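Local structure of ABC-type amino acid transport system, permease component (Caldanaerobacter subterraneus subsp. tengcongensis MB4, 4YMU) at residues M1-F15 and I178-I192. The protein probably serves as the membrane-spanning subunit of an ABC importer that carries amino acids such as arginine across the cell membrane. Residues are numbered along the deposited sequence; the frame is centred on the assembly and turned at random.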
ATOM      1  N   MET C   1     -29.792 -16.771 -40.127  1.00109.95           N
ATOM      2  CA  MET C   1     -30.783 -15.998 -40.867  1.00117.87           C
ATOM      3  C   MET C   1     -30.663 -14.522 -40.500  1.00118.56           C
ATOM      4  O   MET C   1     -29.735 -13.837 -40.934  1.00117.39           O
ATOM      5  CB  MET C   1     -32.198 -16.505 -40.561  1.00120.36           C
ATOM      6  CG  MET C   1     -33.243 -16.121 -41.609  1.00122.54           C
ATOM      7  SD  MET C   1     -34.936 -16.320 -41.004  1.00145.76           S
ATOM      8  CE  MET C   1     -34.846 -17.913 -40.183  1.00116.65           C
ATOM      9  N   THR C   2     -31.632 -14.042 -39.722  1.00121.95           N
ATOM     10  CA  THR C   2     -31.560 -12.753 -39.043  1.00114.33           C
ATOM     11  C   THR C   2     -31.903 -12.989 -37.579  1.00110.67           C
ATOM     12  O   THR C   2     -32.515 -14.004 -37.247  1.00116.28           O
ATOM     13  CB  THR C   2     -32.583 -11.782 -39.613  1.00121.86           C
ATOM     14  OG1 THR C   2     -33.787 -12.496 -39.924  1.00126.38           O
ATOM     15  CG2 THR C   2     -32.046 -11.132 -40.875  1.00125.29           C
ATOM     16  N   VAL C   3     -31.546 -12.049 -36.707  1.00114.52           N
ATOM     17  CA  VAL C   3     -31.656 -12.278 -35.258  1.00117.03           C
ATOM     18  C   VAL C   3     -33.112 -12.385 -34.779  1.00115.36           C
ATOM     19  O   VAL C   3     -33.979 -11.649 -35.241  1.00122.09           O
ATOM     20  CB  VAL C   3     -30.819 -11.244 -34.413  1.00105.73           C
ATOM     21  CG1 VAL C   3     -30.170 -10.203 -35.308  1.00101.11           C
ATOM     22  CG2 VAL C   3     -31.660 -10.588 -33.320  1.00 95.04           C
ATOM     23  N   ASP C   4     -33.371 -13.323 -33.873  1.00111.62           N
ATOM     24  CA  ASP C   4     -34.716 -13.551 -33.358  1.00117.57           C
ATOM     25  C   ASP C   4     -34.611 -13.926 -31.890  1.00116.44           C
ATOM     26  O   ASP C   4     -34.451 -15.102 -31.556  1.00120.26           O
ATOM     27  CB  ASP C   4     -35.395 -14.683 -34.146  1.00125.20           C
ATOM     28  CG  ASP C   4     -36.857 -14.925 -33.732  1.00130.73           C
ATOM     29  OD1 ASP C   4     -37.196 -14.845 -32.529  1.00135.56           O
ATOM     30  OD2 ASP C   4     -37.678 -15.214 -34.631  1.00130.61           O
ATOM     31  N   PHE C   5     -34.716 -12.942 -31.005  1.00110.84           N
ATOM     32  CA  PHE C   5     -34.598 -13.231 -29.581  1.00108.22           C
ATOM     33  C   PHE C   5     -35.900 -13.795 -29.004  1.00111.94           C
ATOM     34  O   PHE C   5     -35.900 -14.475 -27.975  1.00106.00           O
ATOM     35  CB  PHE C   5     -34.101 -12.005 -28.800  1.00100.09           C
ATOM     36  CG  PHE C   5     -32.605 -11.827 -28.847  1.00 96.92           C
ATOM     37  CD1 PHE C   5     -31.779 -12.566 -28.013  1.00 95.99           C
ATOM     38  CD2 PHE C   5     -32.021 -10.940 -29.739  1.00 96.71           C
ATOM     39  CE1 PHE C   5     -30.397 -12.407 -28.061  1.00 93.95           C
ATOM     40  CE2 PHE C   5     -30.638 -10.782 -29.795  1.00 92.85           C
ATOM     41  CZ  PHE C   5     -29.828 -11.514 -28.960  1.00 91.39           C
ATOM     42  N   LEU C   6     -37.012 -13.542 -29.684  1.00116.87           N
ATOM     43  CA  LEU C   6     -38.295 -14.013 -29.178  1.00118.27           C
ATOM     44  C   LEU C   6     -38.357 -15.535 -29.234  1.00120.52           C
ATOM     45  O   LEU C   6     -38.904 -16.180 -28.336  1.00119.25           O
ATOM     46  CB  LEU C   6     -39.452 -13.408 -29.975  1.00118.00           C
ATOM     47  CG  LEU C   6     -39.619 -11.886 -29.945  1.00118.13           C
ATOM     48  CD1 LEU C   6     -38.663 -11.182 -30.921  1.00114.44           C
ATOM     49  CD2 LEU C   6     -41.068 -11.508 -30.210  1.00120.89           C
ATOM     50  N   SER C   7     -37.776 -16.100 -30.290  1.00122.89           N
ATOM     51  CA  SER C   7     -37.710 -17.548 -30.468  1.00119.14           C
ATOM     52  C   SER C   7     -36.985 -18.196 -29.304  1.00118.11           C
ATOM     53  O   SER C   7     -37.196 -19.369 -28.995  1.00120.25           O
ATOM     54  CB  SER C   7     -36.983 -17.873 -31.770  1.00120.00           C
ATOM     55  OG  SER C   7     -35.751 -17.171 -31.839  1.00121.35           O
ATOM     56  N   MET C   8     -36.130 -17.401 -28.669  1.00116.81           N
ATOM     57  CA  MET C   8     -35.301 -17.823 -27.553  1.00101.48           C
ATOM     58  C   MET C   8     -36.100 -17.919 -26.258  1.00 97.72           C
ATOM     59  O   MET C   8     -35.743 -18.692 -25.364  1.00 92.67           O
ATOM     60  CB  MET C   8     -34.149 -16.837 -27.399  1.00 94.02           C
ATOM     61  CG  MET C   8     -32.802 -17.448 -27.114  1.00103.93           C
ATOM     62  SD  MET C   8     -32.388 -18.880 -28.104  1.00111.54           S
ATOM     63  CE  MET C   8     -32.601 -18.210 -29.752  1.00126.64           C
ATOM     64  N   VAL C   9     -37.179 -17.137 -26.169  1.00 97.56           N
ATOM     65  CA  VAL C   9     -37.996 -17.065 -24.949  1.00106.62           C
ATOM     66  C   VAL C   9     -38.397 -18.436 -24.409  1.00107.59           C
ATOM     67  O   VAL C   9     -38.239 -18.715 -23.223  1.00113.90           O
ATOM     68  CB  VAL C   9     -39.273 -16.203 -25.144  1.00104.74           C
ATOM     69  CG1 VAL C   9     -40.143 -16.242 -23.885  1.00102.66           C
ATOM     70  CG2 VAL C   9     -38.908 -14.768 -25.502  1.00 92.55           C
ATOM     71  N   LYS C  10     -38.886 -19.291 -25.302  1.00110.59           N
ATOM     72  CA  LYS C  10     -39.383 -20.620 -24.949  1.00110.74           C
ATOM     73  C   LYS C  10     -38.311 -21.509 -24.333  1.00105.93           C
ATOM     74  O   LYS C  10     -38.620 -22.543 -23.743  1.00104.49           O
ATOM     75  CB  LYS C  10     -39.995 -21.293 -26.181  1.00113.33           C
ATOM     76  CG  LYS C  10     -38.976 -21.820 -27.182  1.00113.58           C
ATOM     77  CD  LYS C  10     -39.653 -22.511 -28.365  1.00105.66           C
ATOM     78  CE  LYS C  10     -40.272 -21.500 -29.305  1.00106.70           C
ATOM     79  NZ  LYS C  10     -39.254 -20.758 -30.096  1.00109.96           N
ATOM     80  N   TYR C  11     -37.052 -21.110 -24.484  1.00107.82           N
ATOM     81  CA  TYR C  11     -35.937 -21.892 -23.958  1.00113.32           C
ATOM     82  C   TYR C  11     -35.503 -21.435 -22.563  1.00116.78           C
ATOM     83  O   TYR C  11     -34.552 -21.979 -21.985  1.00119.47           O
ATOM     84  CB  TYR C  11     -34.765 -21.864 -24.935  1.00113.27           C
ATOM     85  CG  TYR C  11     -35.126 -22.510 -26.245  1.00114.84           C
ATOM     86  CD1 TYR C  11     -35.284 -23.886 -26.336  1.00116.00           C
ATOM     87  CD2 TYR C  11     -35.326 -21.747 -27.383  1.00114.35           C
ATOM     88  CE1 TYR C  11     -35.629 -24.486 -27.523  1.00114.45           C
ATOM     89  CE2 TYR C  11     -35.666 -22.335 -28.574  1.00118.60           C
ATOM     90  CZ  TYR C  11     -35.814 -23.708 -28.642  1.00118.79           C
ATOM     91  OH  TYR C  11     -36.154 -24.299 -29.832  1.00123.91           O
ATOM     92  N   THR C  12     -36.226 -20.456 -22.024  1.00109.15           N
ATOM     93  CA  THR C  12     -35.989 -19.970 -20.666  1.00107.68           C
ATOM     94  C   THR C  12     -35.723 -21.083 -19.637  1.00111.28           C
ATOM     95  O   THR C  12     -34.779 -20.961 -18.856  1.00120.25           O
ATOM     96  CB  THR C  12     -37.119 -19.031 -20.193  1.00101.76           C
ATOM     97  OG1 THR C  12     -37.045 -17.800 -20.924  1.00104.08           O
ATOM     98  CG2 THR C  12     -37.030 -18.767 -18.694  1.00 93.33           C
ATOM     99  N   PRO C  13     -36.531 -22.168 -19.633  1.00103.90           N
ATOM    100  CA  PRO C  13     -36.241 -23.222 -18.650  1.00105.31           C
ATOM    101  C   PRO C  13     -34.851 -23.824 -18.810  1.00109.79           C
ATOM    102  O   PRO C  13     -34.288 -24.323 -17.831  1.00110.21           O
ATOM    103  CB  PRO C  13     -37.298 -24.289 -18.954  1.00 92.29           C
ATOM    104  CG  PRO C  13     -38.415 -23.537 -19.537  1.00 98.65           C
ATOM    105  CD  PRO C  13     -37.787 -22.444 -20.351  1.00103.30           C
ATOM    106  N   LEU C  14     -34.314 -23.795 -20.025  1.00106.35           N
ATOM    107  CA  LEU C  14     -32.970 -24.308 -20.246  1.00107.70           C
ATOM    108  C   LEU C  14     -31.925 -23.342 -19.691  1.00107.58           C
ATOM    109  O   LEU C  14     -30.977 -23.756 -19.023  1.00106.15           O
ATOM    110  CB  LEU C  14     -32.723 -24.604 -21.728  1.00104.68           C
ATOM    111  CG  LEU C  14     -33.354 -25.901 -22.251  1.00 99.42           C
ATOM    112  CD1 LEU C  14     -32.979 -26.128 -23.706  1.00100.02           C
ATOM    113  CD2 LEU C  14     -32.925 -27.091 -21.400  1.00 94.53           C
ATOM    114  N   PHE C  15     -32.119 -22.056 -19.954  1.00104.82           N
ATOM    115  CA  PHE C  15     -31.232 -21.023 -19.426  1.00101.19           C
ATOM    116  C   PHE C  15     -31.196 -21.036 -17.903  1.00 98.02           C
ATOM    117  O   PHE C  15     -30.124 -21.091 -17.304  1.00 89.76           O
ATOM    118  CB  PHE C  15     -31.681 -19.658 -19.916  1.00 98.73           C
ATOM    119  CG  PHE C  15     -31.367 -19.400 -21.353  1.00 96.35           C
ATOM    120  CD1 PHE C  15     -30.049 -19.274 -21.774  1.00 97.29           C
ATOM    121  CD2 PHE C  15     -32.380 -19.243 -22.282  1.00 89.25           C
ATOM    122  CE1 PHE C  15     -29.744 -19.016 -23.103  1.00 93.50           C
ATOM    123  CE2 PHE C  15     -32.083 -18.972 -23.607  1.00 89.95           C
ATOM    124  CZ  PHE C  15     -30.761 -18.861 -24.017  1.00 93.08           C
ATOM    125  N   ILE C 178     -29.773 -25.597 -27.368  1.00 90.43           N
ATOM    126  CA  ILE C 178     -30.702 -24.726 -28.078  1.00 86.56           C
ATOM    127  C   ILE C 178     -30.440 -24.674 -29.580  1.00 92.46           C
ATOM    128  O   ILE C 178     -31.383 -24.774 -30.376  1.00 89.60           O
ATOM    129  CB  ILE C 178     -30.676 -23.297 -27.485  1.00 85.29           C
ATOM    130  CG1 ILE C 178     -31.212 -23.318 -26.053  1.00 90.92           C
ATOM    131  CG2 ILE C 178     -31.497 -22.338 -28.319  1.00 81.70           C
ATOM    132  CD1 ILE C 178     -30.781 -22.142 -25.228  1.00 83.47           C
ATOM    133  N   GLN C 179     -29.176 -24.547 -29.985  1.00 93.37           N
ATOM    134  CA  GLN C 179     -28.904 -24.377 -31.413  1.00 93.27           C
ATOM    135  C   GLN C 179     -29.272 -25.665 -32.143  1.00101.26           C
ATOM    136  O   GLN C 179     -29.712 -25.638 -33.304  1.00 98.75           O
ATOM    137  CB  GLN C 179     -27.448 -23.983 -31.696  1.00 77.36           C
ATOM    138  CG  GLN C 179     -26.516 -25.158 -31.986  1.00 91.73           C
ATOM    139  CD  GLN C 179     -26.431 -25.547 -33.479  1.00 89.71           C
ATOM    140  OE1 GLN C 179     -26.726 -24.757 -34.371  1.00 91.69           O
ATOM    141  NE2 GLN C 179     -26.000 -26.765 -33.732  1.00 80.40           N
ATOM    142  N   SER C 180     -29.163 -26.791 -31.439  1.00 95.55           N
ATOM    143  CA  SER C 180     -29.440 -28.055 -32.084  1.00 98.20           C
ATOM    144  C   SER C 180     -30.882 -28.074 -32.591  1.00 97.75           C
ATOM    145  O   SER C 180     -31.194 -28.774 -33.547  1.00103.21           O
ATOM    146  CB  SER C 180     -29.190 -29.215 -31.121  1.00 97.08           C
ATOM    147  OG  SER C 180     -30.207 -29.283 -30.142  1.00100.87           O
ATOM    148  N   VAL C 181     -31.726 -27.221 -32.016  1.00 96.46           N
ATOM    149  CA  VAL C 181     -33.140 -27.210 -32.346  1.00 94.82           C
ATOM    150  C   VAL C 181     -33.525 -25.928 -33.062  1.00101.01           C
ATOM    151  O   VAL C 181     -34.628 -25.819 -33.607  1.00107.69           O
ATOM    152  CB  VAL C 181     -33.978 -27.365 -31.055  1.00 96.08           C
ATOM    153  CG1 VAL C 181     -35.458 -27.492 -31.363  1.00102.84           C
ATOM    154  CG2 VAL C 181     -33.494 -28.567 -30.273  1.00 90.33           C
ATOM    155  N   THR C 182     -32.600 -24.975 -33.131  1.00 90.24           N
ATOM    156  CA  THR C 182     -32.939 -23.682 -33.729  1.00 81.31           C
ATOM    157  C   THR C 182     -31.954 -23.298 -34.817  1.00 86.27           C
ATOM    158  O   THR C 182     -32.247 -22.443 -35.668  1.00 90.34           O
ATOM    159  CB  THR C 182     -32.984 -22.534 -32.664  1.00 99.16           C
ATOM    160  OG1 THR C 182     -31.685 -22.343 -32.074  1.00 94.18           O
ATOM    161  CG2 THR C 182     -34.003 -22.843 -31.576  1.00 89.74           C
ATOM    162  N   TYR C 183     -30.794 -23.950 -34.792  1.00 88.71           N
ATOM    163  CA  TYR C 183     -29.665 -23.620 -35.669  1.00 95.00           C
ATOM    164  C   TYR C 183     -29.099 -22.226 -35.351  1.00100.32           C
ATOM    165  O   TYR C 183     -28.274 -21.689 -36.097  1.00101.04           O
ATOM    166  CB  TYR C 183     -30.038 -23.777 -37.154  1.00 89.71           C
ATOM    167  CG  TYR C 183     -30.650 -25.133 -37.474  1.00 95.36           C
ATOM    168  CD1 TYR C 183     -29.855 -26.217 -37.814  1.00 98.58           C
ATOM    169  CD2 TYR C 183     -32.024 -25.333 -37.397  1.00 98.25           C
ATOM    170  CE1 TYR C 183     -30.415 -27.453 -38.090  1.00107.29           C
ATOM    171  CE2 TYR C 183     -32.590 -26.556 -37.666  1.00103.80           C
ATOM    172  CZ  TYR C 183     -31.788 -27.620 -38.014  1.00109.93           C
ATOM    173  OH  TYR C 183     -32.365 -28.853 -38.290  1.00109.09           O
ATOM    174  N   ARG C 184     -29.502 -21.682 -34.202  1.00 99.62           N
ATOM    175  CA  ARG C 184     -29.065 -20.358 -33.768  1.00 97.50           C
ATOM    176  C   ARG C 184     -28.090 -20.446 -32.597  1.00 94.65           C
ATOM    177  O   ARG C 184     -28.415 -20.994 -31.543  1.00 96.71           O
ATOM    178  CB  ARG C 184     -30.267 -19.494 -33.371  1.00 93.20           C
ATOM    179  CG  ARG C 184     -31.193 -19.145 -34.520  1.00 83.96           C
ATOM    180  CD  ARG C 184     -32.335 -18.242 -34.082  1.00 87.31           C
ATOM    181  NE  ARG C 184     -33.110 -17.766 -35.227  1.00 93.98           N
ATOM    182  CZ  ARG C 184     -32.699 -16.827 -36.076  1.00102.85           C
ATOM    183  NH1 ARG C 184     -31.511 -16.261 -35.923  1.00108.38           N
ATOM    184  NH2 ARG C 184     -33.469 -16.462 -37.091  1.00105.78           N
ATOM    185  N   TYR C 185     -26.890 -19.908 -32.807  1.00 89.91           N
ATOM    186  CA  TYR C 185     -25.858 -19.855 -31.774  1.00 89.41           C
ATOM    187  C   TYR C 185     -25.794 -18.468 -31.145  1.00 88.28           C
ATOM    188  O   TYR C 185     -25.734 -18.346 -29.929  1.00 85.02           O
ATOM    189  CB  TYR C 185     -24.488 -20.184 -32.370  1.00 86.89           C
ATOM    190  CG  TYR C 185     -24.082 -21.630 -32.261  1.00 88.84           C
ATOM    191  CD1 TYR C 185     -24.031 -22.256 -31.031  1.00 86.41           C
ATOM    192  CD2 TYR C 185     -23.729 -22.371 -33.395  1.00 88.14           C
ATOM    193  CE1 TYR C 185     -23.648 -23.585 -30.918  1.00 96.23           C
ATOM    194  CE2 TYR C 185     -23.343 -23.694 -33.296  1.00 83.84           C
ATOM    195  CZ  TYR C 185     -23.303 -24.300 -32.054  1.00 91.34           C
ATOM    196  OH  TYR C 185     -22.927 -25.619 -31.924  1.00 85.97           O
ATOM    197  N   PHE C 186     -25.794 -17.444 -31.999  1.00 81.78           N
ATOM    198  CA  PHE C 186     -25.693 -16.044 -31.604  1.00 91.21           C
ATOM    199  C   PHE C 186     -26.570 -15.653 -30.424  1.00 94.84           C
ATOM    200  O   PHE C 186     -26.067 -15.337 -29.341  1.00 97.95           O
ATOM    201  CB  PHE C 186     -26.041 -15.154 -32.796  1.00 95.26           C
ATOM    202  CG  PHE C 186     -25.912 -13.687 -32.518  1.00103.94           C
ATOM    203  CD1 PHE C 186     -24.712 -13.029 -32.755  1.00106.53           C
ATOM    204  CD2 PHE C 186     -26.987 -12.957 -32.025  1.00105.73           C
ATOM    205  CE1 PHE C 186     -24.584 -11.667 -32.507  1.00 98.09           C
ATOM    206  CE2 PHE C 186     -26.866 -11.592 -31.772  1.00100.31           C
ATOM    207  CZ  PHE C 186     -25.664 -10.950 -32.017  1.00 95.06           C
ATOM    208  N   GLU C 187     -27.879 -15.662 -30.640  1.00 95.51           N
ATOM    209  CA  GLU C 187     -28.814 -15.184 -29.626  1.00 98.41           C
ATOM    210  C   GLU C 187     -28.703 -15.884 -28.251  1.00 97.45           C
ATOM    211  O   GLU C 187     -28.653 -15.209 -27.219  1.00 97.03           O
ATOM    212  CB  GLU C 187     -30.260 -15.139 -30.168  1.00 94.31           C
ATOM    213  CG  GLU C 187     -30.526 -16.038 -31.376  1.00108.02           C
ATOM    214  CD  GLU C 187     -30.241 -15.373 -32.723  1.00113.37           C
ATOM    215  OE1 GLU C 187     -29.303 -15.804 -33.428  1.00111.27           O
ATOM    216  OE2 GLU C 187     -30.979 -14.442 -33.106  1.00116.90           O
ATOM    217  N   PRO C 188     -28.621 -17.228 -28.223  1.00 91.55           N
ATOM    218  CA  PRO C 188     -28.448 -17.839 -26.891  1.00 97.74           C
ATOM    219  C   PRO C 188     -27.093 -17.515 -26.222  1.00 97.23           C
ATOM    220  O   PRO C 188     -26.998 -17.517 -24.998  1.00 97.34           O
ATOM    221  CB  PRO C 188     -28.571 -19.348 -27.174  1.00 93.19           C
ATOM    222  CG  PRO C 188     -28.239 -19.484 -28.606  1.00 82.21           C
ATOM    223  CD  PRO C 188     -28.752 -18.245 -29.276  1.00 75.10           C
ATOM    224  N   TYR C 189     -26.060 -17.253 -27.016  1.00 88.86           N
ATOM    225  CA  TYR C 189     -24.772 -16.879 -26.465  1.00 83.52           C
ATOM    226  C   TYR C 189     -24.860 -15.481 -25.865  1.00 90.43           C
ATOM    227  O   TYR C 189     -24.400 -15.268 -24.751  1.00 86.57           O
ATOM    228  CB  TYR C 189     -23.660 -16.964 -27.515  1.00 76.43           C
ATOM    229  CG  TYR C 189     -23.044 -18.337 -27.586  1.00 88.66           C
ATOM    230  CD1 TYR C 189     -22.677 -19.009 -26.426  1.00 81.45           C
ATOM    231  CD2 TYR C 189     -22.882 -18.995 -28.810  1.00 98.39           C
ATOM    232  CE1 TYR C 189     -22.119 -20.277 -26.485  1.00 93.37           C
ATOM    233  CE2 TYR C 189     -22.341 -20.270 -28.882  1.00 91.21           C
ATOM    234  CZ  TYR C 189     -21.966 -20.912 -27.721  1.00 98.51           C
ATOM    235  OH  TYR C 189     -21.429 -22.185 -27.780  1.00 93.13           O
ATOM    236  N   ILE C 190     -25.439 -14.534 -26.605  1.00 87.92           N
ATOM    237  CA  ILE C 190     -25.694 -13.209 -26.061  1.00 86.87           C
ATOM    238  C   ILE C 190     -26.457 -13.315 -24.743  1.00 95.21           C
ATOM    239  O   ILE C 190     -26.053 -12.734 -23.732  1.00 91.95           O
ATOM    240  CB  ILE C 190     -26.491 -12.343 -27.022  1.00 82.56           C
ATOM    241  CG1 ILE C 190     -25.638 -11.982 -28.239  1.00 85.99           C
ATOM    242  CG2 ILE C 190     -26.994 -11.117 -26.314  1.00 76.41           C
ATOM    243  CD1 ILE C 190     -24.474 -11.071 -27.940  1.00 81.28           C
ATOM    244  N   ILE C 191     -27.542 -14.085 -24.747  1.00 99.32           N
ATOM    245  CA  ILE C 191     -28.353 -14.251 -23.540  1.00100.86           C
ATOM    246  C   ILE C 191     -27.550 -14.831 -22.379  1.00101.61           C
ATOM    247  O   ILE C 191     -27.684 -14.404 -21.228  1.00 98.14           O
ATOM    248  CB  ILE C 191     -29.583 -15.136 -23.823  1.00 95.27           C
ATOM    249  CG1 ILE C 191     -30.554 -14.384 -24.730  1.00 90.26           C
ATOM    250  CG2 ILE C 191     -30.274 -15.569 -22.534  1.00 91.20           C
ATOM    251  CD1 ILE C 191     -31.886 -15.064 -24.856  1.00102.30           C
ATOM    252  N   ILE C 192     -26.718 -15.816 -22.682  1.00103.64           N
ATOM    253  CA  ILE C 192     -25.904 -16.457 -21.652  1.00 97.66           C
ATOM    254  C   ILE C 192     -24.846 -15.494 -21.096  1.00 90.31           C
ATOM    255  O   ILE C 192     -24.667 -15.397 -19.887  1.00 82.01           O
ATOM    256  CB  ILE C 192     -25.242 -17.740 -22.190  1.00 93.74           C
ATOM    257  CG1 ILE C 192     -26.289 -18.842 -22.393  1.00 95.26           C
ATOM    258  CG2 ILE C 192     -24.148 -18.218 -21.259  1.00 92.08           C
ATOM    259  CD1 ILE C 192     -25.817 -19.952 -23.308  1.00 86.75           C
TER
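Phe15 lies flat between two isoleucines: Ile191 CG2 stands 3.6 Å from the ring centroid on one face, Ile178 CD1 covers the opposite face, and Ile192 CG1 meets the edge. A flat ring suits this slot between helices 174-182 and 186-214. Next to it, Met8 fits as a knob among Ile178, Glu187, Pro188 and Ile191; its flexible chain, bent at chi2 (44°) and chi3 (55°), folds SD against Ile178 CG2 and CE onto Glu187 CG. Tyr11 lays one ring face over Ile178 CG2, while its OH reaches Thr182 CG2 (3.1 Å) and Val181 CG1. With an alanine at Tyr11, Ile178 CG2 would probably keep Met8 SD but lose the ring over it, leaving a gap beside Thr182 CG2. Farther out, Phe5 takes Glu187 CB over a face, 3.8 Å from its centroid, extending the apolar layer, with Ile191 CG1 at the ring edge.

Beyond CB the chemistry turns polar. Glu187 OE2 accepts Asp4 N at 2.7 Å with a nearly straight N-H (161°), and OE1 forms a long salt bridge with Arg184 NH1. The extended Arg184 points NH1 and NH2 at Thr2 O, in weak bonds, with Asp4 CB over its guanidinium face. Gln80 of the second subunit weakly hydrogen-bonds Glu187 OE1 and packs on Arg184. The N-terminal segment thus packs through apolar side chains, whereas its polar edge offers backbone groups, Asp4 N most firmly, that probably help hold the loop.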